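Local coordinates for pyocin S5 (Pseudomonas aeruginosa PAO1, PDB 6THK), which is a bacteriocin that kills related bacteria, probably by forming channels that depolarise their cytoplasmic membrane, at residues Gly123-Tyr128 with Val169-Gln174; Lys142-Asn147 with Tyr155-Leu160; Lys66-Ile71 with Lys173-Ser178. The protein carries 1 engineered substitution. All blocks are in the same frame, centred on the assembly; numbering follows the deposited sequence.

Interaction 1. Residues Gly123-Tyr128 with Val169-Gln174; sequences GPFIDY and VAYYKQ. With ZN (zinc ion), chain F.
Tyr171 reaches from helix 157-212 into the loop 123-128 and is met there by three side chains, Phe125, Asp127 and Tyr128. Its CG stands anti to the backbone N (chi1 168°), beside the carbonyl carbon. Farther out, Tyr171 CE1 meets CE1 of Phe125 at 3.4 Å. Tyr171 lies at the edge of the Phe125 ring, close to its plane, and the two rings are inclined at 52°. Tyr128 slides past Tyr171 in the opposite direction: Tyr128 CD2 lies 3.7 Å from Tyr171 CD2, and CB of Tyr171 sits in plane at the edge of the Tyr128 ring. Tyr172 adds a fourth ring, its OH 3.4 Å from CB of Tyr128. The rings of Phe125, Tyr128, Tyr171 and Tyr172 form an aromatic cluster that packs the connection between helices 95-121 and 133-145 against the long helix 157-212; Phe120 continues it beside Phe125 and Tyr171. Beyond the rings, Tyr171 OH approaches Asp127 OD1 at 2.8 Å in a weak hydrogen bond. The carboxylate stands almost perpendicular to the phenol ring, at 86°. The same OD1 binds the zinc ion at 2.1 Å, whereas Asp127 OD2 is 2.6 Å from the metal. Glu129 also binds this zinc through OE1, an atom that is in turn hydrogen-bonded to Tyr172 OH.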
loop_
_atom_site.group_PDB
_atom_site.type_symbol
_atom_site.label_atom_id
_atom_site.label_comp_id
_atom_site.label_asym_id
_atom_site.label_seq_id
_atom_site.Cartn_x
_atom_site.Cartn_y
_atom_site.Cartn_z
ATOM N N GLY A 123 -16.763 -2.357 73.937
ATOM C CA GLY A 123 -17.905 -2.414 74.846
ATOM C C GLY A 123 -19.256 -2.397 74.153
ATOM O O GLY A 123 -19.318 -2.284 72.924
ATOM N N PRO A 124 -20.351 -2.462 74.901
ATOM C CA PRO A 124 -21.687 -2.454 74.290
ATOM C C PRO A 124 -22.107 -1.089 73.753
ATOM O O PRO A 124 -21.499 -0.085 74.098
ATOM C CB PRO A 124 -22.598 -2.857 75.446
ATOM C CG PRO A 124 -21.879 -2.387 76.655
ATOM C CD PRO A 124 -20.418 -2.572 76.363
ATOM N N PHE A 125 -23.144 -1.066 72.922
ATOM C CA PHE A 125 -23.636 0.171 72.341
ATOM C C PHE A 125 -24.572 0.932 73.279
ATOM O O PHE A 125 -25.674 0.470 73.599
ATOM C CB PHE A 125 -24.273 -0.051 70.959
ATOM C CG PHE A 125 -24.914 1.192 70.396
ATOM C CD1 PHE A 125 -24.161 2.335 70.152
ATOM C CD2 PHE A 125 -26.276 1.238 70.151
ATOM C CE1 PHE A 125 -24.763 3.505 69.682
ATOM C CE2 PHE A 125 -26.876 2.399 69.656
ATOM C CZ PHE A 125 -26.115 3.529 69.425
ATOM N N ILE A 126 -24.134 2.121 73.678
ATOM C CA ILE A 126 -24.921 3.000 74.520
ATOM C C ILE A 126 -25.127 4.305 73.740
ATOM O O ILE A 126 -24.142 4.977 73.416
ATOM C CB ILE A 126 -24.259 3.223 75.923
ATOM C CG1 ILE A 126 -23.725 1.897 76.542
ATOM C CG2 ILE A 126 -25.225 3.941 76.879
ATOM C CD1 ILE A 126 -22.746 2.047 77.693
ATOM N N ASP A 127 -26.389 4.651 73.402
ATOM C CA ASP A 127 -26.677 5.893 72.686
ATOM C C ASP A 127 -26.794 6.971 73.743
ATOM O O ASP A 127 -27.902 7.328 74.146
ATOM C CB ASP A 127 -27.967 5.779 71.849
ATOM C CG ASP A 127 -27.968 6.628 70.589
ATOM O OD1 ASP A 127 -26.871 6.848 70.014
ATOM O OD2 ASP A 127 -29.064 7.012 70.136
ATOM N N TYR A 128 -25.621 7.465 74.199
ATOM C CA TYR A 128 -25.400 8.423 75.285
ATOM C C TYR A 128 -26.402 9.571 75.362
ATOM O O TYR A 128 -26.959 9.811 76.440
ATOM C CB TYR A 128 -23.967 8.972 75.253
ATOM C CG TYR A 128 -22.915 7.891 75.233
ATOM C CD1 TYR A 128 -22.609 7.165 76.381
ATOM C CD2 TYR A 128 -22.230 7.584 74.065
ATOM C CE1 TYR A 128 -21.652 6.153 76.361
ATOM C CE2 TYR A 128 -21.286 6.560 74.028
ATOM C CZ TYR A 128 -20.985 5.863 75.183
ATOM O OH TYR A 128 -20.046 4.868 75.146
ATOM N N VAL A 169 -16.098 9.304 73.818
ATOM C CA VAL A 169 -15.413 10.217 72.894
ATOM C C VAL A 169 -15.207 9.449 71.592
ATOM O O VAL A 169 -15.638 9.933 70.543
ATOM C CB VAL A 169 -14.091 10.781 73.483
ATOM C CG1 VAL A 169 -13.200 11.376 72.401
ATOM C CG2 VAL A 169 -14.382 11.813 74.560
ATOM N N ALA A 170 -14.645 8.211 71.683
ATOM C CA ALA A 170 -14.433 7.295 70.555
ATOM C C ALA A 170 -15.704 7.109 69.714
ATOM O O ALA A 170 -15.612 7.183 68.484
ATOM C CB ALA A 170 -13.938 5.947 71.058
ATOM N N TYR A 171 -16.893 6.928 70.371
ATOM C CA TYR A 171 -18.186 6.762 69.688
ATOM C C TYR A 171 -18.550 7.965 68.816
ATOM O O TYR A 171 -18.954 7.775 67.668
ATOM C CB TYR A 171 -19.319 6.439 70.673
ATOM C CG TYR A 171 -20.713 6.537 70.078
ATOM C CD1 TYR A 171 -21.178 5.583 69.175
ATOM C CD2 TYR A 171 -21.560 7.592 70.404
ATOM C CE1 TYR A 171 -22.444 5.681 68.605
ATOM C CE2 TYR A 171 -22.830 7.701 69.840
ATOM C CZ TYR A 171 -23.275 6.735 68.952
ATOM O OH TYR A 171 -24.533 6.835 68.400
ATOM N N TYR A 172 -18.440 9.185 69.361
ATOM C CA TYR A 172 -18.763 10.400 68.620
ATOM C C TYR A 172 -17.667 10.773 67.609
ATOM O O TYR A 172 -17.958 11.470 66.641
ATOM C CB TYR A 172 -19.119 11.560 69.572
ATOM C CG TYR A 172 -20.417 11.347 70.324
ATOM C CD1 TYR A 172 -21.638 11.305 69.653
ATOM C CD2 TYR A 172 -20.429 11.205 71.709
ATOM C CE1 TYR A 172 -22.837 11.096 70.339
ATOM C CE2 TYR A 172 -21.624 11.027 72.411
ATOM C CZ TYR A 172 -22.824 10.962 71.719
ATOM O OH TYR A 172 -24.001 10.754 72.393
ATOM N N LYS A 173 -16.420 10.296 67.819
ATOM C CA LYS A 173 -15.295 10.515 66.906
ATOM C C LYS A 173 -15.507 9.654 65.665
ATOM O O LYS A 173 -15.405 10.173 64.551
ATOM C CB LYS A 173 -13.944 10.195 67.575
ATOM C CG LYS A 173 -13.388 11.335 68.426
ATOM C CD LYS A 173 -12.487 12.291 67.642
ATOM C CE LYS A 173 -12.017 13.470 68.465
ATOM N NZ LYS A 173 -11.053 13.086 69.532
ATOM N N GLN A 174 -15.873 8.365 65.849
ATOM C CA GLN A 174 -16.137 7.466 64.721
ATOM C C GLN A 174 -17.398 7.848 63.967
ATOM O O GLN A 174 -17.479 7.599 62.771
ATOM C CB GLN A 174 -16.136 5.979 65.131
ATOM C CG GLN A 174 -17.311 5.496 66.003
ATOM C CD GLN A 174 -18.587 5.235 65.230
ATOM O OE1 GLN A 174 -18.587 4.666 64.134
ATOM N NE2 GLN A 174 -19.703 5.682 65.778
HETATM ZN ZN ZN F . -27.326 8.849 69.383
#

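Interaction 2. Residues Lys142-Asn147 with Tyr155-Leu160; sequences KIWEKN and YPFQQL
The Trp144 indole carries Phe157 over one face and the carbonyl of Tyr155 at its edge. Trp144, Tyr155 and Phe157 form an aromatic cluster where the C-terminal part of helix 133-145 meets the start of helix 157-212, with Pro156 as N-cap; the short helix 149-154 lies between them in the chain. CB of Phe157 sits 3.9 Å from the centroid of the six-membered ring of Trp144, only 5° off the ring normal, a CH-pi contact over the face. Farther along the same side chain, the edge of the Phe157 ring points at the five-membered ring in an offset edge-to-face pair, planes at 76°. Leu160 CD2 packs 3.6 Å from Trp144 CB, where the side chain leaves the backbone, and the other methyl of Leu160, CD1, touches Ile143 CG2 at 4.0 Å. Tyr155 CD2 lies near both Trp144 CD1 and Asn147 ND2, while its hydroxyl is hydrogen-bonded to Asp163. Arg152 makes a cation-pi contact with Trp144. The one hydrogen bond joining the two segments, Trp144 NE1 to Tyr155 O, is 2.8 Å long with an angle of 159° at the hydrogen, and the carbonyl oxygen lies almost in the indole plane.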
loop_
_atom_site.group_PDB
_atom_site.type_symbol
_atom_site.label_atom_id
_atom_site.label_comp_id
_atom_site.label_asym_id
_atom_site.label_seq_id
_atom_site.Cartn_x
_atom_site.Cartn_y
_atom_site.Cartn_z
ATOM N N LYS A 142 -23.018 -2.934 84.991
ATOM C CA LYS A 142 -23.106 -4.269 84.425
ATOM C C LYS A 142 -21.780 -4.645 83.779
ATOM O O LYS A 142 -21.356 -5.786 83.860
ATOM C CB LYS A 142 -24.241 -4.358 83.409
ATOM N N ILE A 143 -21.141 -3.695 83.109
ATOM C CA ILE A 143 -19.852 -3.971 82.498
ATOM C C ILE A 143 -18.831 -4.302 83.572
ATOM O O ILE A 143 -18.076 -5.254 83.447
ATOM C CB ILE A 143 -19.327 -2.761 81.704
ATOM C CG1 ILE A 143 -20.226 -2.485 80.502
ATOM C CG2 ILE A 143 -17.907 -3.001 81.234
ATOM C CD1 ILE A 143 -19.944 -1.165 79.815
ATOM N N TRP A 144 -18.837 -3.528 84.647
ATOM C CA TRP A 144 -17.898 -3.731 85.738
ATOM C C TRP A 144 -18.091 -5.061 86.434
ATOM O O TRP A 144 -17.134 -5.751 86.749
ATOM C CB TRP A 144 -18.024 -2.605 86.755
ATOM C CG TRP A 144 -16.870 -2.500 87.678
ATOM C CD1 TRP A 144 -15.562 -2.391 87.338
ATOM C CD2 TRP A 144 -16.915 -2.480 89.106
ATOM N NE1 TRP A 144 -14.785 -2.307 88.461
ATOM C CE2 TRP A 144 -15.595 -2.357 89.562
ATOM C CE3 TRP A 144 -17.946 -2.549 90.042
ATOM C CZ2 TRP A 144 -15.276 -2.309 90.909
ATOM C CZ3 TRP A 144 -17.629 -2.501 91.377
ATOM C CH2 TRP A 144 -16.305 -2.381 91.800
ATOM N N GLU A 145 -19.344 -5.422 86.654
ATOM C CA GLU A 145 -19.677 -6.667 87.338
ATOM C C GLU A 145 -19.151 -7.943 86.641
ATOM O O GLU A 145 -18.966 -8.966 87.287
ATOM C CB GLU A 145 -21.176 -6.731 87.705
ATOM C CG GLU A 145 -21.601 -5.704 88.767
ATOM C CD GLU A 145 -23.094 -5.720 89.074
ATOM O OE1 GLU A 145 -23.825 -6.393 88.331
ATOM O OE2 GLU A 145 -23.542 -5.069 90.052
ATOM N N LYS A 146 -18.850 -7.799 85.371
ATOM C CA LYS A 146 -18.334 -8.899 84.623
ATOM C C LYS A 146 -17.012 -9.401 85.169
ATOM O O LYS A 146 -16.548 -10.444 84.770
ATOM C CB LYS A 146 -18.190 -8.492 83.179
ATOM C CG LYS A 146 -19.420 -8.843 82.380
ATOM C CD LYS A 146 -19.878 -7.716 81.488
ATOM C CE LYS A 146 -19.173 -7.767 80.153
ATOM N NZ LYS A 146 -20.068 -8.302 79.096
ATOM N N ASN A 147 -16.443 -8.669 86.103
ATOM C CA ASN A 147 -15.170 -9.058 86.647
ATOM C C ASN A 147 -15.293 -9.774 87.963
ATOM O O ASN A 147 -16.334 -9.778 88.592
ATOM C CB ASN A 147 -14.309 -7.831 86.826
ATOM C CG ASN A 147 -13.746 -7.333 85.519
ATOM O OD1 ASN A 147 -13.564 -8.098 84.584
ATOM N ND2 ASN A 147 -13.465 -6.051 85.453
ATOM N N TYR A 155 -9.037 -3.060 89.518
ATOM C CA TYR A 155 -9.731 -2.228 88.562
ATOM C C TYR A 155 -10.976 -1.693 89.220
ATOM O O TYR A 155 -12.030 -2.286 89.131
ATOM C CB TYR A 155 -10.133 -3.091 87.383
ATOM C CG TYR A 155 -10.634 -2.369 86.157
ATOM C CD1 TYR A 155 -9.899 -1.376 85.561
ATOM C CD2 TYR A 155 -11.836 -2.714 85.584
ATOM C CE1 TYR A 155 -10.356 -0.738 84.437
ATOM C CE2 TYR A 155 -12.294 -2.082 84.463
ATOM C CZ TYR A 155 -11.550 -1.100 83.897
ATOM O OH TYR A 155 -12.014 -0.484 82.783
ATOM N N PRO A 156 -10.864 -0.542 89.863
ATOM C CA PRO A 156 -12.034 0.035 90.551
ATOM C C PRO A 156 -13.093 0.592 89.599
ATOM O O PRO A 156 -12.811 0.805 88.413
ATOM C CB PRO A 156 -11.423 1.151 91.395
ATOM C CG PRO A 156 -10.207 1.561 90.653
ATOM C CD PRO A 156 -9.665 0.307 90.032
ATOM N N PHE A 157 -14.309 0.845 90.129
ATOM C CA PHE A 157 -15.410 1.383 89.344
ATOM C C PHE A 157 -15.106 2.743 88.762
ATOM O O PHE A 157 -15.522 3.018 87.640
ATOM C CB PHE A 157 -16.729 1.415 90.122
ATOM C CG PHE A 157 -17.922 1.785 89.263
ATOM C CD1 PHE A 157 -18.493 0.856 88.404
ATOM C CD2 PHE A 157 -18.444 3.071 89.289
ATOM C CE1 PHE A 157 -19.580 1.199 87.604
ATOM C CE2 PHE A 157 -19.542 3.409 88.498
ATOM C CZ PHE A 157 -20.095 2.474 87.648
ATOM N N GLN A 158 -14.387 3.595 89.514
ATOM C CA GLN A 158 -13.995 4.930 89.061
ATOM C C GLN A 158 -13.047 4.850 87.873
ATOM O O GLN A 158 -13.059 5.750 87.028
ATOM C CB GLN A 158 -13.382 5.756 90.199
ATOM C CG GLN A 158 -14.357 6.049 91.350
ATOM C CD GLN A 158 -15.753 6.441 90.899
ATOM O OE1 GLN A 158 -15.953 7.402 90.150
ATOM N NE2 GLN A 158 -16.740 5.695 91.359
ATOM N N GLN A 159 -12.240 3.755 87.808
ATOM C CA GLN A 159 -11.298 3.483 86.724
ATOM C C GLN A 159 -12.049 3.124 85.478
ATOM O O GLN A 159 -11.700 3.617 84.401
ATOM C CB GLN A 159 -10.276 2.393 87.080
ATOM C CG GLN A 159 -9.027 2.390 86.178
ATOM C CD GLN A 159 -8.345 3.743 85.970
ATOM O OE1 GLN A 159 -8.418 4.668 86.795
ATOM N NE2 GLN A 159 -7.657 3.866 84.844
ATOM N N LEU A 160 -13.130 2.362 85.635
ATOM C CA LEU A 160 -13.981 1.975 84.520
ATOM C C LEU A 160 -14.714 3.194 83.971
ATOM O O LEU A 160 -14.863 3.346 82.769
ATOM C CB LEU A 160 -14.990 0.922 84.947
ATOM C CG LEU A 160 -15.994 0.585 83.852
ATOM C CD1 LEU A 160 -15.404 -0.429 82.894
ATOM C CD2 LEU A 160 -17.301 0.082 84.429
#

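Interaction 3. Residues Lys66-Ile71 with Lys173-Ser178; sequences KEKKEI and KQDSLS
Lys68 and Asp175 form the salt bridge between two near-parallel helices of the bundle, Lys68 NZ lying 3.1 Å from Asp175 OD1. NZ meets OD1 on the syn side, 30° out of the carboxylate plane, and a weak bond of 3.4 Å from Lys68 NZ to Asp175 OD2 completes a lopsided, two-oxygen grip. Lys68 CG is anti to the backbone N (chi1 -161°), and the aliphatic part of the chain passes Ser176, whose CB is 3.9 Å from Lys68 CB. Ser176 OG turns back on its own helix, lying 3.1 Å from Lys173 O with Tyr172 O as an alternative acceptor. A water 2.8 Å from Ser176 OG extends a weak bond to Glu67 OE1, linking the helices indirectly. Glu67 OE1 also lies 3.3 Å from Lys173 CE, but Lys173 NZ is 4.7 Å from this oxygen, so the opposite charges are near without pairing. Gln174 O accepts from both Ser178 N and Ser178 OG, from opposite faces of its carbonyl plane. Segment 173-178 overlaps a predicted coiled coil; it crosses 66-71 at -18° with axes 9.1 Å apart, while Tyr116 of helix 95-121 packs on Lys173, Gln174 and Leu177.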
loop_
_atom_site.group_PDB
_atom_site.type_symbol
_atom_site.label_atom_id
_atom_site.label_comp_id
_atom_site.label_asym_id
_atom_site.label_seq_id
_atom_site.Cartn_x
_atom_site.Cartn_y
_atom_site.Cartn_z
ATOM N N LYS A 66 -20.399 19.375 67.762
ATOM C CA LYS A 66 -19.646 20.534 67.262
ATOM C C LYS A 66 -18.696 20.091 66.148
ATOM O O LYS A 66 -18.634 20.743 65.113
ATOM C CB LYS A 66 -18.876 21.240 68.389
ATOM N N GLU A 67 -18.003 18.954 66.352
ATOM C CA GLU A 67 -17.064 18.367 65.407
ATOM C C GLU A 67 -17.776 17.912 64.142
ATOM O O GLU A 67 -17.315 18.249 63.054
ATOM C CB GLU A 67 -16.312 17.200 66.046
ATOM C CG GLU A 67 -15.359 17.625 67.149
ATOM C CD GLU A 67 -14.752 16.480 67.936
ATOM O OE1 GLU A 67 -14.417 15.444 67.316
ATOM O OE2 GLU A 67 -14.609 16.623 69.173
ATOM N N LYS A 68 -18.922 17.199 64.279
ATOM C CA LYS A 68 -19.711 16.706 63.143
ATOM C C LYS A 68 -20.255 17.839 62.273
ATOM O O LYS A 68 -20.472 17.644 61.076
ATOM C CB LYS A 68 -20.835 15.745 63.583
ATOM C CG LYS A 68 -21.360 14.866 62.444
ATOM C CD LYS A 68 -22.490 13.933 62.831
ATOM C CE LYS A 68 -22.991 13.211 61.603
ATOM N NZ LYS A 68 -23.497 11.845 61.906
ATOM N N LYS A 69 -20.474 19.010 62.869
ATOM C CA LYS A 69 -20.973 20.170 62.148
ATOM C C LYS A 69 -19.839 20.809 61.330
ATOM O O LYS A 69 -20.107 21.317 60.237
ATOM C CB LYS A 69 -21.612 21.188 63.113
ATOM N N GLU A 70 -18.584 20.736 61.829
ATOM C CA GLU A 70 -17.408 21.367 61.201
ATOM C C GLU A 70 -16.425 20.451 60.426
ATOM O O GLU A 70 -15.444 20.975 59.868
ATOM C CB GLU A 70 -16.577 22.116 62.263
ATOM C CG GLU A 70 -17.341 23.054 63.191
ATOM C CD GLU A 70 -16.513 23.693 64.290
ATOM O OE1 GLU A 70 -15.441 23.148 64.635
ATOM O OE2 GLU A 70 -16.934 24.752 64.806
ATOM N N ILE A 71 -16.638 19.111 60.451
ATOM C CA ILE A 71 -15.727 18.137 59.819
ATOM C C ILE A 71 -15.596 18.296 58.296
ATOM O O ILE A 71 -14.461 18.385 57.829
ATOM C CB ILE A 71 -16.023 16.659 60.165
ATOM C CG1 ILE A 71 -17.533 16.382 60.122
ATOM C CG2 ILE A 71 -15.369 16.278 61.486
ATOM C CD1 ILE A 71 -17.922 15.093 59.756
ATOM N N LYS A 173 -16.420 10.296 67.819
ATOM C CA LYS A 173 -15.295 10.515 66.906
ATOM C C LYS A 173 -15.507 9.654 65.665
ATOM O O LYS A 173 -15.405 10.173 64.551
ATOM C CB LYS A 173 -13.944 10.195 67.575
ATOM C CG LYS A 173 -13.388 11.335 68.426
ATOM C CD LYS A 173 -12.487 12.291 67.642
ATOM C CE LYS A 173 -12.017 13.470 68.465
ATOM N NZ LYS A 173 -11.053 13.086 69.532
ATOM N N GLN A 174 -15.873 8.365 65.849
ATOM C CA GLN A 174 -16.137 7.466 64.721
ATOM C C GLN A 174 -17.398 7.848 63.967
ATOM O O GLN A 174 -17.479 7.599 62.771
ATOM C CB GLN A 174 -16.136 5.979 65.131
ATOM C CG GLN A 174 -17.311 5.496 66.003
ATOM C CD GLN A 174 -18.587 5.235 65.230
ATOM O OE1 GLN A 174 -18.587 4.666 64.134
ATOM N NE2 GLN A 174 -19.703 5.682 65.778
ATOM N N ASP A 175 -18.386 8.439 64.653
ATOM C CA ASP A 175 -19.625 8.873 64.021
ATOM C C ASP A 175 -19.376 10.057 63.080
ATOM O O ASP A 175 -19.863 10.049 61.954
ATOM C CB ASP A 175 -20.675 9.227 65.079
ATOM C CG ASP A 175 -21.805 10.077 64.550
ATOM O OD1 ASP A 175 -22.662 9.533 63.816
ATOM O OD2 ASP A 175 -21.824 11.293 64.853
ATOM N N SER A 176 -18.650 11.079 63.547
ATOM C CA SER A 176 -18.361 12.247 62.727
ATOM C C SER A 176 -17.421 11.838 61.583
ATOM O O SER A 176 -17.695 12.170 60.433
ATOM C CB SER A 176 -17.791 13.387 63.568
ATOM O OG SER A 176 -16.592 13.026 64.231
ATOM N N LEU A 177 -16.389 11.026 61.875
ATOM C CA LEU A 177 -15.467 10.539 60.856
ATOM C C LEU A 177 -16.154 9.704 59.786
ATOM O O LEU A 177 -15.769 9.810 58.621
ATOM C CB LEU A 177 -14.298 9.770 61.458
ATOM C CG LEU A 177 -12.998 10.544 61.595
ATOM C CD1 LEU A 177 -12.083 9.874 62.577
ATOM C CD2 LEU A 177 -12.283 10.656 60.262
ATOM N N SER A 178 -17.196 8.915 60.161
ATOM C CA SER A 178 -17.950 8.099 59.205
ATOM C C SER A 178 -18.634 8.967 58.171
ATOM O O SER A 178 -18.625 8.611 56.994
ATOM C CB SER A 178 -18.968 7.214 59.905
ATOM O OG SER A 178 -18.375 5.991 60.302
HETATM O O HOH W 1 -13.809 13.341 64.650
#

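All three contacts use helix 157-212 and lie in the same end region of this elongated, mostly helical chain. Along that helix interaction 2 comes first, at its start, followed by interactions 1 and 3, which overlap at Lys173 and Gln174. Their other segments follow a different order: helix 42-87 for interaction 3, the loop after helix 95-121 for interaction 1, then helix 133-145 for interaction 2. Centres of interactions 1 and 3 are 12 Å apart, those of 1 and 2 are 18 Å apart, and those of 2 and 3 are 29 Å apart. Pro124 packs on Ile143, joining interactions 1 and 2. Helix 157-212 thus gathers successive earlier parts of the chain into one bundle.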